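Local coordinates for NAD-dependent protein deacylase 2 (Archaeoglobus fulgidus, PDB 4TWJ) that removes acetyl and longer acyl groups from protein lysines in an NAD-dependent reaction, deacetylating the chromatin protein Alba and so repressing transcription, at residues P60-D72 with W135-P148. Numbering follows the deposited sequence.
With ACT (acetate ion), chain D.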
loop_
_atom_site.group_PDB
_atom_site.type_symbol
_atom_site.label_atom_id
_atom_site.label_comp_id
_atom_site.label_asym_id
_atom_site.label_seq_id
_atom_site.Cartn_x
_atom_site.Cartn_y
_atom_site.Cartn_z
ATOM N N PRO A 60 -12.000 -21.269 -0.049
ATOM C CA PRO A 60 -12.244 -19.845 0.181
ATOM C C PRO A 60 -12.481 -19.505 1.658
ATOM O O PRO A 60 -12.202 -18.385 2.086
ATOM C CB PRO A 60 -13.496 -19.568 -0.662
ATOM C CG PRO A 60 -14.178 -20.889 -0.777
ATOM C CD PRO A 60 -13.066 -21.888 -0.858
ATOM N N ARG A 61 -12.977 -20.467 2.431
ATOM C CA ARG A 61 -13.181 -20.258 3.864
ATOM C C ARG A 61 -11.863 -19.989 4.594
ATOM O O ARG A 61 -11.810 -19.151 5.491
ATOM C CB ARG A 61 -13.907 -21.462 4.475
ATOM C CG ARG A 61 -14.365 -21.266 5.911
ATOM C CD ARG A 61 -15.303 -22.392 6.320
ATOM N NE ARG A 61 -15.843 -22.236 7.671
ATOM C CZ ARG A 61 -15.180 -22.499 8.796
ATOM N NH1 ARG A 61 -13.915 -22.915 8.765
ATOM N NH2 ARG A 61 -15.786 -22.331 9.968
ATOM N N ALA A 62 -10.794 -20.679 4.200
ATOM C CA ALA A 62 -9.471 -20.436 4.784
ATOM C C ALA A 62 -9.010 -18.990 4.580
ATOM O O ALA A 62 -8.481 -18.369 5.496
ATOM C CB ALA A 62 -8.444 -21.408 4.217
ATOM N N PHE A 63 -9.219 -18.453 3.380
ATOM C CA PHE A 63 -8.904 -17.053 3.122
ATOM C C PHE A 63 -9.659 -16.135 4.081
ATOM O O PHE A 63 -9.087 -15.205 4.648
ATOM C CB PHE A 63 -9.241 -16.670 1.676
ATOM C CG PHE A 63 -9.238 -15.190 1.435
ATOM C CD1 PHE A 63 -8.050 -14.515 1.193
ATOM C CD2 PHE A 63 -10.422 -14.464 1.475
ATOM C CE1 PHE A 63 -8.042 -13.150 0.987
ATOM C CE2 PHE A 63 -10.419 -13.096 1.273
ATOM C CZ PHE A 63 -9.228 -12.438 1.027
ATOM N N TRP A 64 -10.950 -16.393 4.255
ATOM C CA TRP A 64 -11.766 -15.536 5.110
ATOM C C TRP A 64 -11.417 -15.671 6.598
ATOM O O TRP A 64 -11.391 -14.672 7.316
ATOM C CB TRP A 64 -13.254 -15.784 4.850
ATOM C CG TRP A 64 -13.713 -15.135 3.576
ATOM C CD1 TRP A 64 -14.196 -15.750 2.456
ATOM C CD2 TRP A 64 -13.699 -13.735 3.292
ATOM N NE1 TRP A 64 -14.504 -14.810 1.496
ATOM C CE2 TRP A 64 -14.206 -13.566 1.987
ATOM C CE3 TRP A 64 -13.321 -12.604 4.023
ATOM C CZ2 TRP A 64 -14.333 -12.312 1.393
ATOM C CZ3 TRP A 64 -13.456 -11.363 3.442
ATOM C CH2 TRP A 64 -13.959 -11.224 2.134
ATOM N N GLU A 65 -11.141 -16.888 7.054
ATOM C CA GLU A 65 -10.717 -17.097 8.444
ATOM C C GLU A 65 -9.358 -16.436 8.703
ATOM O O GLU A 65 -9.135 -15.856 9.761
ATOM C CB GLU A 65 -10.659 -18.593 8.781
ATOM C CG GLU A 65 -12.010 -19.300 8.744
ATOM C CD GLU A 65 -12.934 -18.919 9.888
ATOM O OE1 GLU A 65 -14.156 -19.174 9.775
ATOM O OE2 GLU A 65 -12.450 -18.375 10.902
ATOM N N PHE A 66 -8.462 -16.514 7.724
ATOM C CA PHE A 66 -7.174 -15.826 7.808
ATOM C C PHE A 66 -7.374 -14.311 7.894
ATOM O O PHE A 66 -6.737 -13.645 8.706
ATOM C CB PHE A 66 -6.297 -16.184 6.606
ATOM C CG PHE A 66 -5.025 -15.390 6.525
ATOM C CD1 PHE A 66 -4.009 -15.586 7.452
ATOM C CD2 PHE A 66 -4.841 -14.446 5.520
ATOM C CE1 PHE A 66 -2.832 -14.856 7.379
ATOM C CE2 PHE A 66 -3.665 -13.714 5.440
ATOM C CZ PHE A 66 -2.661 -13.918 6.373
ATOM N N SER A 67 -8.281 -13.782 7.075
ATOM C CA SER A 67 -8.572 -12.348 7.069
ATOM C C SER A 67 -9.152 -11.874 8.403
ATOM O O SER A 67 -8.877 -10.753 8.840
ATOM C CB SER A 67 -9.532 -11.998 5.926
ATOM O OG SER A 67 -8.950 -12.272 4.663
ATOM N N MET A 68 -9.951 -12.724 9.044
ATOM C CA MET A 68 -10.514 -12.410 10.359
ATOM C C MET A 68 -9.426 -12.309 11.420
ATOM O O MET A 68 -9.500 -11.459 12.308
ATOM C CB MET A 68 -11.528 -13.472 10.780
ATOM C CG MET A 68 -12.826 -13.415 10.000
ATOM S SD MET A 68 -13.827 -14.885 10.246
ATOM C CE MET A 68 -15.240 -14.460 9.229
ATOM N N GLU A 69 -8.426 -13.182 11.328
ATOM C CA GLU A 69 -7.279 -13.136 12.236
ATOM C C GLU A 69 -6.419 -11.904 11.965
ATOM O O GLU A 69 -5.972 -11.238 12.899
ATOM C CB GLU A 69 -6.425 -14.399 12.097
ATOM C CG GLU A 69 -7.114 -15.664 12.587
ATOM C CD GLU A 69 -6.291 -16.922 12.366
ATOM O OE1 GLU A 69 -6.499 -17.899 13.117
ATOM O OE2 GLU A 69 -5.443 -16.947 11.445
ATOM N N MET A 70 -6.196 -11.607 10.688
ATOM C CA MET A 70 -5.348 -10.480 10.287
ATOM C C MET A 70 -5.935 -9.119 10.659
ATOM O O MET A 70 -5.186 -8.200 10.985
ATOM C CB MET A 70 -5.072 -10.513 8.779
ATOM C CG MET A 70 -4.150 -11.632 8.322
ATOM S SD MET A 70 -2.503 -11.555 9.055
ATOM C CE MET A 70 -2.649 -12.745 10.388
ATOM N N LYS A 71 -7.262 -8.990 10.611
ATOM C CA LYS A 71 -7.922 -7.713 10.917
ATOM C C LYS A 71 -7.541 -7.203 12.311
ATOM O O LYS A 71 -7.387 -5.999 12.517
ATOM C CB LYS A 71 -9.452 -7.828 10.793
ATOM C CG LYS A 71 -10.162 -8.273 12.065
ATOM C CD LYS A 71 -11.624 -8.607 11.830
ATOM C CE LYS A 71 -12.315 -9.018 13.120
ATOM N NZ LYS A 71 -12.322 -7.937 14.144
ATOM N N ASP A 72 -7.385 -8.131 13.254
ATOM C CA ASP A 72 -7.010 -7.803 14.631
ATOM C C ASP A 72 -5.583 -7.252 14.734
ATOM O O ASP A 72 -5.274 -6.501 15.659
ATOM C CB ASP A 72 -7.141 -9.039 15.533
ATOM C CG ASP A 72 -8.575 -9.545 15.649
ATOM O OD1 ASP A 72 -9.487 -8.955 15.032
ATOM O OD2 ASP A 72 -8.790 -10.544 16.367
ATOM N N TRP A 135 -18.529 -4.125 0.649
ATOM C CA TRP A 135 -18.016 -4.639 1.918
ATOM C C TRP A 135 -18.947 -4.338 3.100
ATOM O O TRP A 135 -19.046 -5.135 4.032
ATOM C CB TRP A 135 -16.622 -4.073 2.187
ATOM C CG TRP A 135 -15.992 -4.551 3.456
ATOM C CD1 TRP A 135 -15.536 -3.778 4.479
ATOM C CD2 TRP A 135 -15.747 -5.910 3.840
ATOM N NE1 TRP A 135 -15.018 -4.565 5.477
ATOM C CE2 TRP A 135 -15.135 -5.879 5.110
ATOM C CE3 TRP A 135 -15.981 -7.148 3.232
ATOM C CZ2 TRP A 135 -14.757 -7.042 5.789
ATOM C CZ3 TRP A 135 -15.607 -8.304 3.908
ATOM C CH2 TRP A 135 -15.001 -8.240 5.173
ATOM N N SER A 136 -19.636 -3.201 3.041
ATOM C CA SER A 136 -20.618 -2.822 4.062
ATOM C C SER A 136 -21.699 -3.883 4.291
ATOM O O SER A 136 -22.301 -3.926 5.366
ATOM C CB SER A 136 -21.285 -1.495 3.693
ATOM O OG SER A 136 -22.017 -1.608 2.487
ATOM N N GLU A 137 -21.943 -4.723 3.286
ATOM C CA GLU A 137 -22.950 -5.781 3.379
ATOM C C GLU A 137 -22.478 -6.973 4.215
ATOM O O GLU A 137 -23.298 -7.721 4.752
ATOM C CB GLU A 137 -23.362 -6.246 1.981
ATOM C CG GLU A 137 -23.835 -5.118 1.081
ATOM C CD GLU A 137 -24.304 -5.613 -0.266
ATOM O OE1 GLU A 137 -25.354 -6.275 -0.306
ATOM O OE2 GLU A 137 -23.638 -5.344 -1.282
ATOM N N PHE A 138 -21.162 -7.153 4.326
ATOM C CA PHE A 138 -20.589 -8.317 5.006
ATOM C C PHE A 138 -19.930 -8.006 6.340
ATOM O O PHE A 138 -19.725 -8.910 7.150
ATOM C CB PHE A 138 -19.527 -8.967 4.119
ATOM C CG PHE A 138 -20.079 -9.644 2.904
ATOM C CD1 PHE A 138 -20.948 -10.715 3.032
ATOM C CD2 PHE A 138 -19.697 -9.241 1.632
ATOM C CE1 PHE A 138 -21.446 -11.355 1.916
ATOM C CE2 PHE A 138 -20.192 -9.881 0.514
ATOM C CZ PHE A 138 -21.071 -10.934 0.656
ATOM N N VAL A 139 -19.578 -6.743 6.563
ATOM C CA VAL A 139 -18.663 -6.397 7.648
ATOM C C VAL A 139 -19.185 -6.775 9.045
ATOM O O VAL A 139 -18.407 -7.238 9.881
ATOM C CB VAL A 139 -18.240 -4.906 7.583
ATOM C CG1 VAL A 139 -19.420 -3.980 7.849
ATOM C CG2 VAL A 139 -17.085 -4.634 8.544
ATOM N N GLU A 140 -20.484 -6.605 9.291
ATOM C CA GLU A 140 -21.058 -6.992 10.588
ATOM C C GLU A 140 -20.864 -8.486 10.850
ATOM O O GLU A 140 -20.302 -8.869 11.877
ATOM C CB GLU A 140 -22.547 -6.639 10.691
ATOM C CG GLU A 140 -23.126 -6.919 12.075
ATOM C CD GLU A 140 -24.626 -6.714 12.173
ATOM O OE1 GLU A 140 -25.217 -7.211 13.157
ATOM O OE2 GLU A 140 -25.220 -6.065 11.288
ATOM N N ASP A 141 -21.341 -9.316 9.925
ATOM C CA ASP A 141 -21.191 -10.770 10.023
ATOM C C ASP A 141 -19.723 -11.148 10.160
ATOM O O ASP A 141 -19.355 -11.967 11.002
ATOM C CB ASP A 141 -21.775 -11.464 8.785
ATOM C CG ASP A 141 -23.298 -11.517 8.793
ATOM O OD1 ASP A 141 -23.928 -11.117 9.797
ATOM O OD2 ASP A 141 -23.866 -11.979 7.782
ATOM N N PHE A 142 -18.891 -10.538 9.323
ATOM C CA PHE A 142 -17.454 -10.793 9.315
ATOM C C PHE A 142 -16.833 -10.575 10.693
ATOM O O PHE A 142 -16.043 -11.400 11.160
ATOM C CB PHE A 142 -16.785 -9.896 8.271
ATOM C CG PHE A 142 -15.288 -10.001 8.235
ATOM C CD1 PHE A 142 -14.668 -11.031 7.543
ATOM C CD2 PHE A 142 -14.498 -9.051 8.870
ATOM C CE1 PHE A 142 -13.287 -11.119 7.496
ATOM C CE2 PHE A 142 -13.117 -9.136 8.824
ATOM C CZ PHE A 142 -12.512 -10.171 8.136
ATOM N N ASN A 143 -17.204 -9.479 11.351
ATOM C CA ASN A 143 -16.676 -9.179 12.689
ATOM C C ASN A 143 -17.126 -10.183 13.763
ATOM O O ASN A 143 -16.467 -10.306 14.802
ATOM C CB ASN A 143 -17.035 -7.745 13.106
ATOM C CG ASN A 143 -16.263 -6.689 12.322
ATOM O OD1 ASN A 143 -15.225 -6.969 11.723
ATOM N ND2 ASN A 143 -16.766 -5.461 12.336
ATOM N N LYS A 144 -18.232 -10.887 13.501
ATOM C CA LYS A 144 -18.725 -11.985 14.353
ATOM C C LYS A 144 -18.178 -13.354 13.948
ATOM O O LYS A 144 -18.564 -14.373 14.529
ATOM C CB LYS A 144 -20.252 -12.083 14.268
ATOM C CG LYS A 144 -21.008 -10.808 14.553
ATOM C CD LYS A 144 -20.889 -10.384 16.003
ATOM C CE LYS A 144 -22.183 -9.746 16.476
ATOM N NZ LYS A 144 -22.669 -8.681 15.550
ATOM N N GLY A 145 -17.321 -13.395 12.931
ATOM C CA GLY A 145 -16.732 -14.650 12.481
ATOM C C GLY A 145 -17.599 -15.439 11.515
ATOM O O GLY A 145 -17.359 -16.625 11.282
ATOM N N GLU A 146 -18.605 -14.788 10.940
ATOM C CA GLU A 146 -19.424 -15.418 9.911
ATOM C C GLU A 146 -18.843 -15.039 8.557
ATOM O O GLU A 146 -18.810 -13.863 8.207
ATOM C CB GLU A 146 -20.877 -14.983 10.049
ATOM C CG GLU A 146 -21.567 -15.665 11.225
ATOM C CD GLU A 146 -22.772 -14.913 11.753
ATOM O OE1 GLU A 146 -23.599 -15.549 12.441
ATOM O OE2 GLU A 146 -22.894 -13.693 11.497
ATOM N N ILE A 147 -18.357 -16.027 7.808
ATOM C CA ILE A 147 -17.665 -15.731 6.558
ATOM C C ILE A 147 -18.649 -15.226 5.507
ATOM O O ILE A 147 -19.817 -15.622 5.505
ATOM C CB ILE A 147 -16.874 -16.935 5.987
ATOM C CG1 ILE A 147 -17.808 -18.081 5.590
ATOM C CG2 ILE A 147 -15.821 -17.401 6.988
ATOM C CD1 ILE A 147 -17.192 -19.042 4.598
ATOM N N PRO A 148 -18.184 -14.341 4.616
ATOM C CA PRO A 148 -19.024 -13.929 3.499
ATOM C C PRO A 148 -19.529 -15.128 2.696
ATOM O O PRO A 148 -18.756 -16.026 2.359
ATOM C CB PRO A 148 -18.087 -13.050 2.667
ATOM C CG PRO A 148 -17.170 -12.466 3.681
ATOM C CD PRO A 148 -16.928 -13.576 4.659
HETATM C C ACT D . -14.954 -24.328 1.809
HETATM O O ACT D . -13.975 -23.554 1.759
HETATM O OXT ACT D . -15.141 -25.085 2.786
HETATM C CH3 ACT D . -15.930 -24.343 0.671
HETATM O O HOH W 1 -16.658 -16.440 0.508
#
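Pro148 sets CG and CD over one face of the Trp64 indole in a CH-pi contact, its CG 3.5 Å from the centroid of the six-membered ring, while Phe63 covers the opposite face. The other aromatic meetings are less direct. Trp135 comes at Trp64 rim to rim, the two planes only 8° apart, and Phe142 brings CE1 to the indole edge, 3.8 Å from Trp64 CE3. Phe142 enters as a knob among Trp64, Ser67, Met68 and Lys71, an anti chi1 (176°) carrying its ring to helix 60-72; Lys71 CD packs 3.4 Å from Phe142 CE2. Met68, extended beyond CG, passes the same ring in a Met-aromatic contact and sets its CE 3.4 Å from Gly145 C, in the Schellman turn ending helix 139-143. Ile147 CG2 fills in against Trp64 CB. No hydrogen bond joins the segments directly; Trp64 NE1 bonds to Val158 O, and a water weakly links it to Pro148 O. An alanine in place of Trp64 would probably leave Pro148 without its aromatic platform and Val158 O without its donor. The two helices, crossing at -82°, thus pack within the zinc-binding small domain of the sirtuin fold, where Phe63, Phe66, Ser67 and Phe142 contact the peptide's modified side chain.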